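Local coordinates for protein flavin prenyltransferase UbiX (Aquifex aeolicus, PDB 2EJB) that probably makes prenylated FMN, the cofactor of UbiD decarboxylases, by joining a dimethylallyl group from dimethylallyl phosphate to N5 and C6 of the flavin without a metal, at residues G13-I18 with D164-V169; H81-Y86 with L177-N182; P120-V125 with G145-P150. All coordinates share one frame; numbering follows the deposited sequence.

Contact 1: G13-I18 with D164-V169; sequences GVIYGI and DMINFV
In the Rossmann-like flavoprotein fold, this contact joins the first turn of helix 14-26, just after the predicted FMN loop Gly10-Ser12, to the first half of helix 162-176. The short helical segments cross at -68°, with their axes 9.7 Å apart, and Tyr16 bridges the gap. Its CG stands beside the backbone N and anti to the carbonyl carbon (chi1 -72°), which sends the ring out to the other helix. Atom CE1 carries most of the touching: it lies 3.8 Å from Ile166 CA and 3.6 Å from Val169 CG2, both approached obliquely to the ring. Ring atom CD1 reaches Ile166 CG2 at 4.0 Å, while Val169, with both methyls near the CD1-CE1 side, crosses the tyrosine at about a right angle. A second, smaller meeting lies next to it. There Ile15, with CG1 anti to the backbone N, offers that atom to CD1 at the extended tip of Ile166 (3.8 Å), and these two side chains also cross nearly perpendicularly. Phe155 of the second subunit packs on Ile15. Tyr16 lies near Arg126, predicted to bind FMN, and Val169 near Lys172 of its own helix, predicted to bind dimethylallyl phosphate. No hydrogen bond links the two segments: the contact rests on van der Waals packing, part of it against the backbone of Ile166, with the ring spanning the distance between the axes.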
# COMPACT_ATOMS: atom_id res chain seq x y z
N GLY A 13 -10.21 -6.82 0.29
CA GLY A 13 -9.60 -6.73 -1.03
C GLY A 13 -9.54 -8.10 -1.67
O GLY A 13 -8.73 -8.33 -2.58
N VAL A 14 -10.38 -9.01 -1.20
CA VAL A 14 -10.41 -10.36 -1.76
C VAL A 14 -10.69 -10.30 -3.25
O VAL A 14 -10.42 -11.24 -3.99
CB VAL A 14 -11.48 -11.24 -1.08
CG1 VAL A 14 -10.97 -11.73 0.27
CG2 VAL A 14 -12.76 -10.46 -0.89
N ILE A 15 -11.24 -9.16 -3.70
CA ILE A 15 -11.57 -8.97 -5.10
C ILE A 15 -10.32 -9.06 -5.99
O ILE A 15 -10.38 -9.56 -7.11
CB ILE A 15 -12.25 -7.59 -5.33
CG1 ILE A 15 -12.73 -7.48 -6.78
CG2 ILE A 15 -11.30 -6.46 -4.98
CD1 ILE A 15 -13.87 -8.42 -7.12
N TYR A 16 -9.19 -8.57 -5.48
CA TYR A 16 -7.93 -8.62 -6.23
C TYR A 16 -7.61 -10.07 -6.58
O TYR A 16 -7.15 -10.37 -7.68
CB TYR A 16 -6.78 -8.04 -5.39
CG TYR A 16 -6.83 -6.54 -5.22
CD1 TYR A 16 -6.66 -5.69 -6.31
CD2 TYR A 16 -7.03 -5.97 -3.97
CE1 TYR A 16 -6.68 -4.31 -6.16
CE2 TYR A 16 -7.05 -4.58 -3.80
CZ TYR A 16 -6.88 -3.76 -4.90
OH TYR A 16 -6.91 -2.40 -4.75
N GLY A 17 -7.85 -10.97 -5.62
CA GLY A 17 -7.57 -12.38 -5.84
C GLY A 17 -8.50 -13.03 -6.85
O GLY A 17 -8.12 -13.96 -7.56
N ILE A 18 -9.74 -12.55 -6.88
CA ILE A 18 -10.74 -13.07 -7.81
C ILE A 18 -10.33 -12.68 -9.22
O ILE A 18 -10.27 -13.52 -10.12
CB ILE A 18 -12.13 -12.46 -7.49
CG1 ILE A 18 -12.61 -12.96 -6.12
CG2 ILE A 18 -13.14 -12.81 -8.58
CD1 ILE A 18 -12.71 -14.46 -6.05
N ASP A 164 -10.58 -0.21 -12.90
CA ASP A 164 -9.31 0.19 -13.50
C ASP A 164 -8.17 0.08 -12.49
O ASP A 164 -7.04 -0.18 -12.87
CB ASP A 164 -9.39 1.63 -14.02
CG ASP A 164 -10.27 1.76 -15.25
OD1 ASP A 164 -10.58 0.72 -15.86
OD2 ASP A 164 -10.62 2.90 -15.62
N MET A 165 -8.48 0.27 -11.21
CA MET A 165 -7.46 0.17 -10.18
C MET A 165 -7.17 -1.29 -9.84
O MET A 165 -6.03 -1.65 -9.53
CB MET A 165 -7.89 0.94 -8.93
CG MET A 165 -7.88 2.46 -9.14
SD MET A 165 -8.15 3.38 -7.61
CE MET A 165 -9.92 3.36 -7.54
N ILE A 166 -8.20 -2.12 -9.89
CA ILE A 166 -8.03 -3.54 -9.61
C ILE A 166 -7.13 -4.17 -10.68
O ILE A 166 -6.24 -4.96 -10.37
CB ILE A 166 -9.39 -4.27 -9.63
CG1 ILE A 166 -10.31 -3.70 -8.55
CG2 ILE A 166 -9.18 -5.76 -9.41
CD1 ILE A 166 -11.70 -4.29 -8.55
N ASN A 167 -7.37 -3.81 -11.93
CA ASN A 167 -6.58 -4.33 -13.04
C ASN A 167 -5.14 -3.87 -12.94
O ASN A 167 -4.22 -4.60 -13.31
CB ASN A 167 -7.19 -3.89 -14.38
CG ASN A 167 -8.40 -4.71 -14.77
OD1 ASN A 167 -9.09 -5.26 -13.91
ND2 ASN A 167 -8.67 -4.79 -16.06
N PHE A 168 -4.93 -2.65 -12.44
CA PHE A 168 -3.58 -2.13 -12.28
C PHE A 168 -2.80 -3.03 -11.33
O PHE A 168 -1.71 -3.50 -11.65
CB PHE A 168 -3.60 -0.71 -11.71
CG PHE A 168 -2.23 -0.22 -11.30
CD1 PHE A 168 -1.33 0.26 -12.24
CD2 PHE A 168 -1.82 -0.30 -9.97
CE1 PHE A 168 -0.04 0.65 -11.88
CE2 PHE A 168 -0.53 0.07 -9.59
CZ PHE A 168 0.36 0.55 -10.55
N VAL A 169 -3.37 -3.27 -10.16
CA VAL A 169 -2.73 -4.11 -9.16
C VAL A 169 -2.53 -5.53 -9.68
O VAL A 169 -1.47 -6.13 -9.48
CB VAL A 169 -3.56 -4.14 -7.86
CG1 VAL A 169 -2.87 -5.01 -6.82
CG2 VAL A 169 -3.73 -2.71 -7.33

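Contact 2: H81-Y86 with L177-N182; sequences HYRGVY and LRIEHN
With CG anti to the backbone N (chi1 -178°) and the chain stretched straight on to NE, Arg83 extends its guanidinium from the corner its backbone turns here, in strand 82-90, to the end of helix 162-176; Tyr86, with CG beside its backbone N (chi1 -74°), brings its hydroxyl end to the Leu177 side chain. That helix closes in a Schellman motif: Arg178, at positive phi, is the C-prime residue, Ile179 N returns to Leu174 O and Arg178 N to Asp175 O. The acceptor in this turn is Leu177 O, to which Arg83 NH2 donates at 2.9 Å, in the carbonyl plane but bent, with 136° at the hydrogen. The bond from NE to the same Leu177 O is weak, at 3.3 Å. Arg178 O lies 2.9 Å from Arg83 NH2. The positive group would suit the partial negative charge expected at a helix C-terminus. Ile179 packs over one face of the guanidinium, its CG1 only 3.4 Å from Arg83 CZ and above the centre of the plane. On the apolar side, Leu177 and Tyr86 reach toward each other tip to tip, CD2 of the leucine being 3.5 Å from CZ of the tyrosine. The hydroxyl is hydrogen-bonded to Leu173 O in the last turns of the helix. Gly84, bare of a side chain, lets the same leucine methyl approach the backbone, with Leu177 CD2 3.9 Å from Gly84 CA.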
# COMPACT_ATOMS: atom_id res chain seq x y z
N HIS A 81 7.69 -27.53 -9.39
CA HIS A 81 7.33 -27.48 -10.80
C HIS A 81 6.38 -26.35 -11.17
O HIS A 81 5.98 -26.21 -12.33
CB HIS A 81 6.74 -28.83 -11.22
CG HIS A 81 7.69 -29.98 -11.05
ND1 HIS A 81 8.85 -30.10 -11.80
CD2 HIS A 81 7.68 -31.03 -10.20
CE1 HIS A 81 9.50 -31.18 -11.42
NE2 HIS A 81 8.81 -31.77 -10.45
N TYR A 82 6.02 -25.53 -10.18
CA TYR A 82 5.11 -24.41 -10.41
C TYR A 82 5.89 -23.16 -10.81
O TYR A 82 7.04 -22.99 -10.44
CB TYR A 82 4.30 -24.12 -9.15
CG TYR A 82 3.24 -25.15 -8.85
CD1 TYR A 82 1.89 -24.81 -8.88
CD2 TYR A 82 3.58 -26.46 -8.53
CE1 TYR A 82 0.90 -25.75 -8.61
CE2 TYR A 82 2.60 -27.42 -8.26
CZ TYR A 82 1.26 -27.05 -8.30
OH TYR A 82 0.28 -27.97 -8.05
N ARG A 83 5.24 -22.28 -11.56
CA ARG A 83 5.88 -21.05 -11.99
C ARG A 83 5.93 -20.05 -10.84
O ARG A 83 6.77 -19.15 -10.82
CB ARG A 83 5.13 -20.44 -13.17
CG ARG A 83 5.76 -19.17 -13.71
CD ARG A 83 5.06 -18.69 -14.95
NE ARG A 83 5.70 -17.50 -15.50
CZ ARG A 83 5.44 -17.00 -16.70
NH1 ARG A 83 4.56 -17.59 -17.50
NH2 ARG A 83 6.06 -15.90 -17.10
N GLY A 84 5.03 -20.21 -9.87
CA GLY A 84 5.01 -19.31 -8.74
C GLY A 84 3.81 -19.50 -7.83
O GLY A 84 2.86 -20.21 -8.16
N VAL A 85 3.87 -18.86 -6.67
CA VAL A 85 2.78 -18.95 -5.71
C VAL A 85 2.29 -17.57 -5.34
O VAL A 85 3.07 -16.72 -4.90
CB VAL A 85 3.21 -19.66 -4.42
CG1 VAL A 85 2.09 -19.57 -3.38
CG2 VAL A 85 3.53 -21.12 -4.72
N TYR A 86 0.99 -17.35 -5.51
CA TYR A 86 0.36 -16.08 -5.17
C TYR A 86 -0.47 -16.23 -3.91
O TYR A 86 -1.13 -17.25 -3.71
CB TYR A 86 -0.58 -15.59 -6.28
CG TYR A 86 0.09 -15.05 -7.52
CD1 TYR A 86 -0.01 -15.73 -8.74
CD2 TYR A 86 0.81 -13.86 -7.48
CE1 TYR A 86 0.59 -15.22 -9.89
CE2 TYR A 86 1.41 -13.35 -8.63
CZ TYR A 86 1.29 -14.03 -9.83
OH TYR A 86 1.87 -13.53 -10.97
N LEU A 177 5.91 -12.07 -11.98
CA LEU A 177 6.34 -13.36 -12.48
C LEU A 177 6.56 -13.39 -13.99
O LEU A 177 6.66 -14.46 -14.60
CB LEU A 177 5.34 -14.44 -12.04
CG LEU A 177 5.66 -15.14 -10.71
CD1 LEU A 177 6.28 -14.20 -9.69
CD2 LEU A 177 4.37 -15.74 -10.18
N ARG A 178 6.65 -12.21 -14.60
CA ARG A 178 6.87 -12.08 -16.04
C ARG A 178 5.80 -12.72 -16.91
O ARG A 178 6.09 -13.16 -18.02
CB ARG A 178 8.24 -12.67 -16.41
CG ARG A 178 9.41 -11.72 -16.22
CD ARG A 178 9.45 -11.14 -14.82
NE ARG A 178 10.62 -10.29 -14.62
CZ ARG A 178 10.78 -9.48 -13.57
NH1 ARG A 178 9.83 -9.42 -12.64
NH2 ARG A 178 11.87 -8.74 -13.45
N ILE A 179 4.57 -12.78 -16.43
CA ILE A 179 3.50 -13.36 -17.22
C ILE A 179 2.92 -12.26 -18.11
O ILE A 179 2.42 -11.25 -17.61
CB ILE A 179 2.39 -13.94 -16.32
CG1 ILE A 179 2.95 -15.10 -15.49
CG2 ILE A 179 1.22 -14.42 -17.18
CD1 ILE A 179 1.93 -15.75 -14.58
N GLU A 180 2.99 -12.45 -19.43
CA GLU A 180 2.49 -11.47 -20.39
C GLU A 180 0.98 -11.30 -20.25
O GLU A 180 0.25 -12.28 -20.06
CB GLU A 180 2.83 -11.91 -21.82
CG GLU A 180 2.21 -13.24 -22.27
CD GLU A 180 2.45 -13.55 -23.74
OE1 GLU A 180 3.62 -13.68 -24.15
OE2 GLU A 180 1.46 -13.68 -24.50
N HIS A 181 0.52 -10.05 -20.35
CA HIS A 181 -0.90 -9.74 -20.23
C HIS A 181 -1.28 -8.44 -20.96
O HIS A 181 -0.41 -7.73 -21.47
CB HIS A 181 -1.27 -9.63 -18.75
CG HIS A 181 -0.49 -8.58 -18.02
ND1 HIS A 181 -0.73 -7.24 -18.16
CD2 HIS A 181 0.56 -8.69 -17.16
CE1 HIS A 181 0.13 -6.55 -17.43
NE2 HIS A 181 0.93 -7.42 -16.82
N ASN A 182 -2.58 -8.14 -21.00
CA ASN A 182 -3.10 -6.94 -21.67
C ASN A 182 -4.05 -6.13 -20.79
O ASN A 182 -5.09 -5.67 -21.27
CB ASN A 182 -3.86 -7.34 -22.95
CG ASN A 182 -3.55 -8.76 -23.39
OD1 ASN A 182 -2.45 -9.03 -23.88
ND2 ASN A 182 -4.51 -9.67 -23.22

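Contact 3: P120-V125 with G145-P150; sequences PLVLLV and GGVVVP
Strands 121-125 and 147-150 are parallel neighbours in the sheet, the two strands of a beta-alpha-beta crossover through helix 132-143. Packing is tightest at the Leu124-Val149 end. Val149 N donates to Leu123 O at 2.7 Å, nearly along the C=O axis, and Val149 O takes Val125 N at 2.8 Å, a more bent bond (143° at the hydrogen) from above the carbonyl plane. The same Val149 O receives a short CA-H...O contact from Leu124 CA (2.9 Å), and CD1 of Leu124 lies 3.1 Å from it. Leu124 CD1 also meets Val149 CG1 at 3.7 Å. Toward the other end the fit slackens: Val122 CG1 and Val147 CG1 are 4.5 Å apart, and the chain opens to solvent at Pro120 and Gly145, although Val147 N still bonds straight to Leu121 O (2.9 Å). Val122, Leu124, Val147 and Val149 share one face, the first three touching helix 162-176; Leu123 and Val148 pack on helix 132-143. Pro129 of the second subunit also packs on Val147 and Val149, and strand 147-150, outermost in its own chain, bonds on to that subunit through the Val148 backbone. With apolar side chains on both faces, main-chain bonds fix the register.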
# COMPACT_ATOMS: atom_id res chain seq x y z
N PRO A 120 9.01 -19.06 -6.61
CA PRO A 120 8.56 -17.67 -6.49
C PRO A 120 7.32 -17.54 -5.61
O PRO A 120 6.34 -18.26 -5.78
CB PRO A 120 8.29 -17.28 -7.94
CG PRO A 120 9.36 -18.06 -8.69
CD PRO A 120 9.29 -19.42 -8.01
N LEU A 121 7.39 -16.62 -4.65
CA LEU A 121 6.28 -16.36 -3.72
C LEU A 121 5.91 -14.89 -3.80
O LEU A 121 6.75 -14.01 -3.57
CB LEU A 121 6.70 -16.71 -2.29
CG LEU A 121 5.66 -16.41 -1.20
CD1 LEU A 121 4.42 -17.29 -1.40
CD2 LEU A 121 6.27 -16.66 0.16
N VAL A 122 4.65 -14.61 -4.13
CA VAL A 122 4.19 -13.23 -4.26
C VAL A 122 3.01 -12.93 -3.34
O VAL A 122 1.99 -13.62 -3.37
CB VAL A 122 3.79 -12.93 -5.72
CG1 VAL A 122 3.56 -11.44 -5.91
CG2 VAL A 122 4.88 -13.43 -6.67
N LEU A 123 3.15 -11.89 -2.52
CA LEU A 123 2.10 -11.50 -1.58
C LEU A 123 1.54 -10.10 -1.86
O LEU A 123 2.29 -9.18 -2.20
CB LEU A 123 2.65 -11.53 -0.15
CG LEU A 123 2.84 -12.83 0.64
CD1 LEU A 123 3.09 -14.02 -0.26
CD2 LEU A 123 3.97 -12.64 1.66
N LEU A 124 0.22 -9.96 -1.75
CA LEU A 124 -0.41 -8.66 -1.95
C LEU A 124 -0.91 -8.25 -0.59
O LEU A 124 -1.86 -8.82 -0.07
CB LEU A 124 -1.60 -8.73 -2.93
CG LEU A 124 -2.16 -7.33 -3.23
CD1 LEU A 124 -1.20 -6.61 -4.16
CD2 LEU A 124 -3.54 -7.42 -3.88
N VAL A 125 -0.24 -7.27 0.01
CA VAL A 125 -0.62 -6.80 1.34
C VAL A 125 -1.49 -5.56 1.27
O VAL A 125 -1.24 -4.64 0.49
CB VAL A 125 0.63 -6.50 2.19
CG1 VAL A 125 0.20 -5.98 3.56
CG2 VAL A 125 1.47 -7.77 2.35
N GLY A 145 13.71 -13.66 -0.60
CA GLY A 145 13.48 -13.88 -2.02
C GLY A 145 12.04 -13.67 -2.44
O GLY A 145 11.73 -13.60 -3.63
N GLY A 146 11.14 -13.57 -1.46
CA GLY A 146 9.74 -13.36 -1.77
C GLY A 146 9.52 -11.94 -2.25
O GLY A 146 10.36 -11.07 -2.04
N VAL A 147 8.38 -11.70 -2.89
CA VAL A 147 8.05 -10.37 -3.37
C VAL A 147 6.79 -9.87 -2.70
O VAL A 147 5.75 -10.53 -2.72
CB VAL A 147 7.81 -10.36 -4.89
CG1 VAL A 147 7.28 -9.00 -5.31
CG2 VAL A 147 9.11 -10.67 -5.62
N VAL A 148 6.88 -8.69 -2.11
CA VAL A 148 5.73 -8.10 -1.44
C VAL A 148 5.17 -6.96 -2.27
O VAL A 148 5.87 -6.00 -2.59
CB VAL A 148 6.11 -7.58 -0.03
CG1 VAL A 148 4.90 -6.88 0.60
CG2 VAL A 148 6.56 -8.74 0.84
N VAL A 149 3.90 -7.09 -2.62
CA VAL A 149 3.22 -6.07 -3.40
C VAL A 149 2.09 -5.48 -2.57
O VAL A 149 1.16 -6.19 -2.20
CB VAL A 149 2.60 -6.67 -4.69
CG1 VAL A 149 2.05 -5.55 -5.56
CG2 VAL A 149 3.64 -7.50 -5.45
N PRO A 150 2.17 -4.18 -2.26
CA PRO A 150 1.10 -3.58 -1.47
C PRO A 150 -0.05 -3.29 -2.42
O PRO A 150 0.17 -3.02 -3.59
CB PRO A 150 1.74 -2.29 -0.96
CG PRO A 150 2.57 -1.89 -2.13
CD PRO A 150 3.24 -3.20 -2.53

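Overall arrangement
Contacts 1 and 3 are buried, whereas contact 2 is only partly so, at the C-terminal end of helix 162-176, where the chain is partly exposed. Helix 162-176 is common to all three: it supplies half of contact 1, its end leads into 177-182, and it covers one face of the strands in contact 3. Leu124 CD1 lies 3.5 Å from Val169 CG1, and Val122 packs on Leu177, so 120-125 adjoins both other contacts; strand 82-90 is its sheet neighbour, through probable Val85 hydrogen bonds to Pro120 and Val122. The chemistry differs with place: apolar helix packing in contact 1, main-chain hydrogen bonding in contact 3, and an arginine at a helix end in contact 2. The second subunit reaches contacts 1 and 3.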